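Local coordinates for DyP2 (Amycolatopsis sp. ATCC 39116, PDB 4G2C), which is a haem-containing, multifunctional dye-decolourising peroxidase from a lignin-reactive bacterium, probably oxidising dyes and lignin-related substrates and carrying a bound manganese ion, at residues L72-A77 / A191-V196; P256-P261 / Y481-S486. All coordinates share one frame; numbering follows the deposited sequence.

Contact 1. Residues L72-A77 / A191-V196; sequences LGFGDA and ASVTVV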
loop_
_atom_site.group_PDB
_atom_site.type_symbol
_atom_site.label_atom_id
_atom_site.label_comp_id
_atom_site.label_asym_id
_atom_site.label_seq_id
_atom_site.Cartn_x
_atom_site.Cartn_y
_atom_site.Cartn_z
ATOM N N LEU A 72 -8.304 17.976 -5.060
ATOM C CA LEU A 72 -9.175 19.013 -5.608
ATOM C C LEU A 72 -10.171 19.520 -4.574
ATOM O O LEU A 72 -10.477 18.821 -3.596
ATOM C CB LEU A 72 -9.940 18.464 -6.806
ATOM C CG LEU A 72 -9.124 17.785 -7.908
ATOM C CD1 LEU A 72 -10.035 17.343 -9.040
ATOM C CD2 LEU A 72 -7.999 18.680 -8.426
ATOM N N GLY A 73 -10.670 20.736 -4.802
ATOM C CA GLY A 73 -11.778 21.302 -4.038
ATOM C C GLY A 73 -12.887 21.710 -5.000
ATOM O O GLY A 73 -12.609 22.284 -6.042
ATOM N N PHE A 74 -14.135 21.393 -4.665
ATOM C CA PHE A 74 -15.271 21.726 -5.510
ATOM C C PHE A 74 -15.919 23.047 -5.086
ATOM O O PHE A 74 -16.589 23.116 -4.049
ATOM C CB PHE A 74 -16.324 20.605 -5.469
ATOM C CG PHE A 74 -15.854 19.297 -6.060
ATOM C CD1 PHE A 74 -14.762 19.257 -6.923
ATOM C CD2 PHE A 74 -16.509 18.107 -5.754
ATOM C CE1 PHE A 74 -14.325 18.054 -7.477
ATOM C CE2 PHE A 74 -16.088 16.901 -6.294
ATOM C CZ PHE A 74 -14.989 16.869 -7.162
ATOM N N GLY A 75 -15.728 24.087 -5.897
ATOM C CA GLY A 75 -16.355 25.382 -5.658
ATOM C C GLY A 75 -17.826 25.467 -6.049
ATOM O O GLY A 75 -18.594 26.207 -5.430
ATOM N N ASP A 76 -18.221 24.721 -7.081
ATOM C CA ASP A 76 -19.612 24.703 -7.546
ATOM C C ASP A 76 -20.041 23.295 -7.965
ATOM O O ASP A 76 -19.322 22.610 -8.689
ATOM C CB ASP A 76 -19.801 25.682 -8.705
ATOM C CG ASP A 76 -21.192 25.615 -9.302
ATOM O OD1 ASP A 76 -22.125 26.198 -8.712
ATOM O OD2 ASP A 76 -21.362 24.979 -10.359
ATOM N N ALA A 77 -21.215 22.861 -7.520
ATOM C CA ALA A 77 -21.602 21.461 -7.716
ATOM C C ALA A 77 -21.812 21.111 -9.186
ATOM O O ALA A 77 -21.308 20.089 -9.667
ATOM C CB ALA A 77 -22.835 21.111 -6.898
ATOM N N ALA A 191 -12.690 26.967 -13.280
ATOM C CA ALA A 191 -12.084 27.754 -12.211
ATOM C C ALA A 191 -12.596 27.407 -10.808
ATOM O O ALA A 191 -11.883 27.607 -9.819
ATOM C CB ALA A 191 -12.269 29.231 -12.491
ATOM N N SER A 192 -13.817 26.887 -10.716
ATOM C CA SER A 192 -14.394 26.511 -9.420
ATOM C C SER A 192 -13.910 25.146 -8.909
ATOM O O SER A 192 -14.326 24.687 -7.833
ATOM C CB SER A 192 -15.907 26.453 -9.530
ATOM O OG SER A 192 -16.264 25.471 -10.478
ATOM N N VAL A 193 -13.083 24.475 -9.705
ATOM C CA VAL A 193 -12.448 23.245 -9.251
ATOM C C VAL A 193 -11.001 23.594 -8.999
ATOM O O VAL A 193 -10.207 23.702 -9.925
ATOM C CB VAL A 193 -12.544 22.102 -10.277
ATOM C CG1 VAL A 193 -11.689 20.919 -9.829
ATOM C CG2 VAL A 193 -13.999 21.665 -10.460
ATOM N N THR A 194 -10.677 23.808 -7.736
ATOM C CA THR A 194 -9.336 24.206 -7.373
ATOM C C THR A 194 -8.457 23.004 -7.056
ATOM O O THR A 194 -8.932 21.924 -6.665
ATOM C CB THR A 194 -9.349 25.159 -6.178
ATOM O OG1 THR A 194 -10.166 24.598 -5.144
ATOM C CG2 THR A 194 -9.930 26.525 -6.594
ATOM N N VAL A 195 -7.165 23.204 -7.260
ATOM C CA VAL A 195 -6.174 22.264 -6.808
ATOM C C VAL A 195 -5.668 22.712 -5.447
ATOM O O VAL A 195 -4.926 23.685 -5.354
ATOM C CB VAL A 195 -4.998 22.245 -7.769
ATOM C CG1 VAL A 195 -3.959 21.253 -7.282
ATOM C CG2 VAL A 195 -5.484 21.918 -9.168
ATOM N N VAL A 196 -6.061 22.011 -4.390
ATOM C CA VAL A 196 -5.662 22.412 -3.051
ATOM C C VAL A 196 -4.309 21.841 -2.671
ATOM O O VAL A 196 -3.715 22.252 -1.671
ATOM C CB VAL A 196 -6.693 21.978 -1.991
ATOM C CG1 VAL A 196 -8.095 21.932 -2.586
ATOM C CG2 VAL A 196 -6.321 20.628 -1.407
HETATM O O HOH W 1 -16.709 23.084 -8.835
#

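Contact 2. Residues P256-P261 / Y481-S486; sequences PDPAAP and YFFMPS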
loop_
_atom_site.group_PDB
_atom_site.type_symbol
_atom_site.label_atom_id
_atom_site.label_comp_id
_atom_site.label_asym_id
_atom_site.label_seq_id
_atom_site.Cartn_x
_atom_site.Cartn_y
_atom_site.Cartn_z
ATOM N N PRO A 256 -20.028 -2.420 -4.312
ATOM C CA PRO A 256 -21.040 -1.898 -5.235
ATOM C C PRO A 256 -21.022 -0.376 -5.178
ATOM O O PRO A 256 -20.924 0.185 -4.091
ATOM C CB PRO A 256 -22.354 -2.441 -4.665
ATOM C CG PRO A 256 -21.941 -3.693 -3.863
ATOM C CD PRO A 256 -20.565 -3.414 -3.360
ATOM N N ASP A 257 -21.083 0.276 -6.336
ATOM C CA ASP A 257 -21.078 1.731 -6.408
ATOM C C ASP A 257 -22.497 2.266 -6.183
ATOM O O ASP A 257 -23.340 2.208 -7.074
ATOM C CB ASP A 257 -20.549 2.168 -7.769
ATOM C CG ASP A 257 -20.355 3.660 -7.863
ATOM O OD1 ASP A 257 -20.684 4.357 -6.877
ATOM O OD2 ASP A 257 -19.885 4.131 -8.924
ATOM N N PRO A 258 -22.775 2.787 -4.979
ATOM C CA PRO A 258 -24.183 3.015 -4.604
ATOM C C PRO A 258 -24.945 4.028 -5.469
ATOM O O PRO A 258 -26.152 3.860 -5.679
ATOM C CB PRO A 258 -24.102 3.467 -3.132
ATOM C CG PRO A 258 -22.685 3.887 -2.917
ATOM C CD PRO A 258 -21.831 3.120 -3.899
ATOM N N ALA A 259 -24.260 5.052 -5.963
ATOM C CA ALA A 259 -24.898 6.077 -6.785
ATOM C C ALA A 259 -24.867 5.756 -8.282
ATOM O O ALA A 259 -25.260 6.577 -9.092
ATOM C CB ALA A 259 -24.246 7.431 -6.531
ATOM N N ALA A 260 -24.374 4.579 -8.644
ATOM C CA ALA A 260 -24.255 4.203 -10.048
ATOM C C ALA A 260 -25.597 3.780 -10.641
ATOM O O ALA A 260 -26.535 3.469 -9.912
ATOM C CB ALA A 260 -23.251 3.085 -10.202
ATOM N N PRO A 261 -25.688 3.744 -11.976
ATOM C CA PRO A 261 -26.971 3.369 -12.578
ATOM C C PRO A 261 -27.389 1.946 -12.205
ATOM O O PRO A 261 -28.584 1.673 -12.102
ATOM C CB PRO A 261 -26.697 3.487 -14.083
ATOM C CG PRO A 261 -25.501 4.395 -14.188
ATOM C CD PRO A 261 -24.670 4.056 -12.996
ATOM N N TYR A 481 -9.340 9.813 3.100
ATOM C CA TYR A 481 -10.023 8.638 2.552
ATOM C C TYR A 481 -10.923 9.014 1.384
ATOM O O TYR A 481 -11.615 10.030 1.430
ATOM C CB TYR A 481 -10.892 7.947 3.605
ATOM C CG TYR A 481 -10.170 7.402 4.802
ATOM C CD1 TYR A 481 -8.962 6.730 4.667
ATOM C CD2 TYR A 481 -10.701 7.565 6.084
ATOM C CE1 TYR A 481 -8.301 6.214 5.781
ATOM C CE2 TYR A 481 -10.054 7.061 7.200
ATOM C CZ TYR A 481 -8.849 6.385 7.049
ATOM O OH TYR A 481 -8.195 5.876 8.156
ATOM N N PHE A 482 -10.930 8.164 0.360
ATOM C CA PHE A 482 -11.683 8.406 -0.870
ATOM C C PHE A 482 -12.427 7.133 -1.330
ATOM O O PHE A 482 -12.269 6.058 -0.768
ATOM C CB PHE A 482 -10.735 8.810 -2.001
ATOM C CG PHE A 482 -9.897 10.050 -1.727
ATOM C CD1 PHE A 482 -8.722 9.970 -0.991
ATOM C CD2 PHE A 482 -10.251 11.273 -2.273
ATOM C CE1 PHE A 482 -7.937 11.094 -0.771
ATOM C CE2 PHE A 482 -9.474 12.394 -2.058
ATOM C CZ PHE A 482 -8.318 12.310 -1.309
ATOM N N PHE A 483 -13.209 7.262 -2.386
ATOM C CA PHE A 483 -13.818 6.123 -3.028
ATOM C C PHE A 483 -13.551 6.295 -4.520
ATOM O O PHE A 483 -13.839 7.357 -5.076
ATOM C CB PHE A 483 -15.323 6.126 -2.738
ATOM C CG PHE A 483 -16.057 4.925 -3.261
ATOM C CD1 PHE A 483 -15.930 3.691 -2.639
ATOM C CD2 PHE A 483 -16.895 5.034 -4.354
ATOM C CE1 PHE A 483 -16.617 2.572 -3.118
ATOM C CE2 PHE A 483 -17.594 3.927 -4.832
ATOM C CZ PHE A 483 -17.453 2.692 -4.213
ATOM N N MET A 484 -12.976 5.288 -5.174
ATOM C CA MET A 484 -12.949 5.314 -6.633
ATOM C C MET A 484 -14.250 4.703 -7.141
ATOM O O MET A 484 -14.476 3.506 -7.012
ATOM C CB MET A 484 -11.752 4.571 -7.243
ATOM C CG MET A 484 -10.459 4.578 -6.454
ATOM S SD MET A 484 -9.678 6.144 -6.007
ATOM C CE MET A 484 -10.658 6.614 -4.597
ATOM N N PRO A 485 -15.127 5.536 -7.699
ATOM C CA PRO A 485 -16.416 5.056 -8.202
ATOM C C PRO A 485 -16.288 4.411 -9.566
ATOM O O PRO A 485 -15.234 4.469 -10.200
ATOM C CB PRO A 485 -17.244 6.338 -8.305
ATOM C CG PRO A 485 -16.234 7.405 -8.514
ATOM C CD PRO A 485 -15.022 7.005 -7.746
ATOM N N SER A 486 -17.369 3.780 -10.006
ATOM C CA SER A 486 -17.394 3.120 -11.295
ATOM C C SER A 486 -17.369 4.152 -12.413
ATOM O O SER A 486 -17.783 5.307 -12.221
ATOM C CB SER A 486 -18.652 2.266 -11.409
ATOM O OG SER A 486 -19.798 3.100 -11.418
#

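Contact 1. Residues L72-A77 / A191-V196
Gly-73 and Thr-194 face each other as a hydrogen-bonded antiparallel pair in the ferredoxin-like sheet of the DyP domain, and their backbones satisfy one another twice. Gly-73 N donates to Thr-194 O at 2.8 Å, while Thr-194 N returns a 3.0 Å bond to Gly-73 O. Gly-73 O also takes a weak bond from Thr-194 OG1, whose position between its own backbone N and carbonyl carbon (chi1 49°) brings the hydroxyl back over the partner strand. Thr-194 O has a second, softer donor in the CA-H of Leu-72. Glycine suits position 73, since a CB would press on Thr-194 OG1 and on Val-196 CG1, which lies 3.6 Å from Gly-73 N. On the other face Leu-72 CD1 reaches Val-193 CG1 at 4.0 Å and CD2 turns to Val-195 CG2; Phe-74 adds its ring beside Val-193, and Phe-83 of helix 77-88 covers Leu-72 and Val-193. Past the strand ends Gly-75 N donates to Ser-192 O, at a very short 2.5 Å whose exact value is doubtful; glycine suits position 75 because a CB would clash with that oxygen. A water adds to this bond: it accepts from Asp-76 N at 2.8 Å, is bonded to Ser-192 OG at 2.9 Å, and is a weak second donor to Ser-192 O. The Asp-76 carboxylate turns away and N-caps helix 77-88 through OD2 to Glu-79 N. Backbone N-H and C=O groups thus satisfy one another along the strand pair, and where the strands give way to loops one water links Asp-76 N with Ser-192 O and OG.

Contact 2. Residues P256-P261 / Y481-S486
Both donors of Ser-486 converge on a single oxygen, Asp-257 OD2. The hydroxyl OG gives a 2.7 Å bond to Asp-257 OD2 on its anti side, close to the carboxylate plane, whereas the backbone N of Ser-486 reaches the same OD2 at 2.8 Å from above that plane, with 158° at the hydrogen. Aspartate suits this place because its short arm, with CG anti to the backbone N (chi1 -173°), carries the carboxylate across to residues 481-486. The second oxygen, Asp-257 OD1, lies at the ring edge of Phe-483, 3.7 Å from CE2, where the slightly positive C-H rim can meet it; carboxylate and ring planes stand 60° apart. Pro-485 CB packs 3.5 Å from Asp-257 OD2, and Ala-260 CB lies 3.7 Å from Ser-486 OG, its small methyl fitting close to the hydroxyl. Without the carboxylate, as with an alanine here, Ser-486 N and OG would probably lose their shared acceptor, and the loop would be likely to shift from the strand end.

The next shell holds these groups in position. A type I turn from Asp-257 to Ala-260, closed by Ala-260 N to Asp-257 O at 3.0 Å, shapes the loop, with Pro-258 at a turn position that its restricted phi suits and its CD near Phe-483 CZ. The Phe-483 ring is itself fixed by an edge-to-face stack with Tyr-270 and by Tyr-124 of helix 121-127. Ser-486 OG also accepts from Phe-489 N, so serine serves as donor and acceptor at once: the classic N-cap, here beginning the C-terminal helix 487-491 just after strand 474-484, with an aspartate from a distant loop buttressing the capping residue.

Overall arrangement
The two contacts lie in different antiparallel sheets, contact 1 in the one holding strands 66-74 and 193-205, contact 2 where strand 474-484 leaves the other. Their centres are 20 Å apart and their nearest atoms about 6 Å, without touching, and along the chain contact 1 closes before contact 2 opens. Helix 121-127 bridges them: Thr-126 and Leu-127 meet Phe-74 of contact 1, while Tyr-124 meets Phe-483 and Pro-485 of contact 2. Neither includes the manganese ligands Glu-287 and Glu-313; the last haem-pocket residue in the sequence, at 474, begins strand 474-484, whose far end carries contact 2.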